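Local coordinates for glucan-binding protein C, GbpC (Streptococcus mutans UA159, PDB 5UQZ) that probably binds glucan at the cell surface, mediates both sucrose-dependent and sucrose-independent adherence, and carries a calcium ion in its beta-supersandwich domain, at residues I211-G215 with N216-M220. Residues are numbered along the deposited sequence; the frame is centred on the assembly and turned at random. Where two conformers were deposited one is given.
Sequences IDLSG and NNAIM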
loop_
_atom_site.group_PDB
_atom_site.type_symbol
_atom_site.label_atom_id
_atom_site.label_comp_id
_atom_site.label_asym_id
_atom_site.label_seq_id
_atom_site.Cartn_x
_atom_site.Cartn_y
_atom_site.Cartn_z
ATOM N N ILE A 211 16.513 0.545 -20.217
ATOM C CA ILE A 211 16.546 -0.910 -20.173
ATOM C C ILE A 211 15.260 -1.471 -20.785
ATOM O O ILE A 211 14.141 -1.130 -20.364
ATOM C CB ILE A 211 16.706 -1.363 -18.726
ATOM C CG1 ILE A 211 18.069 -0.971 -18.225
ATOM C CG2 ILE A 211 16.543 -2.902 -18.657
ATOM C CD1 ILE A 211 18.306 -1.273 -16.727
ATOM N N ASP A 212 15.434 -2.352 -21.782
ATOM C CA ASP A 212 14.321 -3.052 -22.406
ATOM C C ASP A 212 13.751 -4.109 -21.459
ATOM O O ASP A 212 14.476 -5.008 -21.014
ATOM C CB ASP A 212 14.887 -3.701 -23.682
ATOM C CG ASP A 212 13.848 -4.471 -24.488
ATOM O OD1 ASP A 212 12.654 -4.449 -24.184
ATOM O OD2 ASP A 212 14.276 -5.139 -25.475
ATOM N N LEU A 213 12.456 -4.001 -21.163
ATOM C CA LEU A 213 11.761 -4.901 -20.242
ATOM C C LEU A 213 11.019 -6.016 -20.960
ATOM O O LEU A 213 10.255 -6.750 -20.316
ATOM C CB LEU A 213 10.838 -4.107 -19.305
ATOM C CG LEU A 213 11.528 -2.994 -18.522
ATOM C CD1 LEU A 213 10.503 -2.314 -17.613
ATOM C CD2 LEU A 213 12.726 -3.501 -17.676
ATOM N N SER A 214 11.263 -6.201 -22.267
ATOM C CA SER A 214 10.403 -7.150 -22.973
ATOM C C SER A 214 10.792 -8.611 -22.787
ATOM O O SER A 214 10.127 -9.457 -23.398
ATOM C CB SER A 214 10.229 -6.796 -24.448
ATOM O OG SER A 214 11.480 -6.827 -25.098
ATOM N N GLY A 215 11.768 -8.921 -21.937
ATOM C CA GLY A 215 11.932 -10.278 -21.447
ATOM C C GLY A 215 10.888 -10.642 -20.403
ATOM O O GLY A 215 10.814 -11.796 -19.976
ATOM N N ASN A 216 10.075 -9.672 -19.976
ATOM C CA ASN A 216 8.969 -9.949 -19.070
ATOM C C ASN A 216 9.433 -10.434 -17.712
ATOM O O ASN A 216 8.763 -11.234 -17.041
ATOM C CB ASN A 216 7.909 -10.858 -19.685
ATOM C CG ASN A 216 7.133 -10.176 -20.776
ATOM O OD1 ASN A 216 7.364 -9.009 -21.099
ATOM N ND2 ASN A 216 6.220 -10.916 -21.401
ATOM N N ASN A 217 10.588 -9.907 -17.255
ATOM C CA ASN A 217 11.124 -10.283 -15.946
ATOM C C ASN A 217 10.938 -9.196 -14.890
ATOM O O ASN A 217 11.432 -9.362 -13.769
ATOM C CB ASN A 217 12.601 -10.664 -16.056
ATOM C CG ASN A 217 12.822 -11.834 -17.018
ATOM O OD1 ASN A 217 13.451 -11.680 -18.071
ATOM N ND2 ASN A 217 12.272 -12.999 -16.651
ATOM N N ALA A 218 10.255 -8.088 -15.190
ATOM C CA ALA A 218 10.059 -7.056 -14.172
ATOM C C ALA A 218 8.725 -7.313 -13.497
ATOM O O ALA A 218 7.676 -6.865 -13.967
ATOM C CB ALA A 218 10.136 -5.648 -14.768
ATOM N N ILE A 219 8.740 -8.003 -12.356
ATOM C CA ILE A 219 7.509 -8.259 -11.621
ATOM C C ILE A 219 7.414 -7.189 -10.545
ATOM O O ILE A 219 8.321 -7.047 -9.712
ATOM C CB ILE A 219 7.450 -9.675 -11.028
ATOM C CG1 ILE A 219 7.863 -10.752 -12.056
ATOM C CG2 ILE A 219 6.011 -9.936 -10.510
ATOM C CD1 ILE A 219 7.110 -10.727 -13.359
ATOM N N MET A 220 6.346 -6.410 -10.565
ATOM C CA MET A 220 6.221 -5.272 -9.670
ATOM C C MET A 220 4.971 -5.395 -8.813
ATOM O O MET A 220 3.937 -5.933 -9.224
ATOM C CB MET A 220 6.215 -3.985 -10.470
ATOM C CG MET A 220 7.547 -3.834 -11.200
ATOM S SD MET A 220 7.871 -2.220 -11.865
ATOM C CE MET A 220 8.185 -1.354 -10.328
HETATM O O HOH W 1 9.191 -7.097 -17.696
#
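Leu213 meets the residues that follow it through both its carbonyl and its side chain, at the start of a type I beta turn running to Asn216. Just ahead of the turn, Asp212 forms an Asx turn: its OD1 takes the backbone N of Ser214 at 2.9 Å, from well above the carboxylate plane, and also Ser214 OG at 2.8 Å, on the syn side. Both donors approach from the same face, and the two bonds hold the carboxylate against Ser214, at the start of the beta turn. Leu213 O then receives Asn216 N at 2.9 Å, a fairly straight bond (161° at the hydrogen), with the donor 36° out of the carbonyl plane. Leu213 O also accepts from a water at 2.8 Å, and that water accepts from Ala218 N at 2.9 Å, so the water links the first residue of the turn to Ala218, two residues beyond its end. In addition, Leu213 CD1 lies 4.4 Å from Ala218 CB, a loose apolar touch between two buried side chains. Gly215 leads into Asn216, whose positive phi (65°) swings the chain out of the turn. Next comes Asn217; its amide is held from outside, ND2 by Ala61 O and OD1 by Asn145 ND2. The turn lies late in the loop that joins strand 194-204 to strand 219-222, the latter an outer strand of a three-stranded antiparallel sheet beside strand 303-306. Tyr144 of strand 143-144 packs on Leu213 and Ala218, while Arg57 of helix 57-60 bonds Asn216 O.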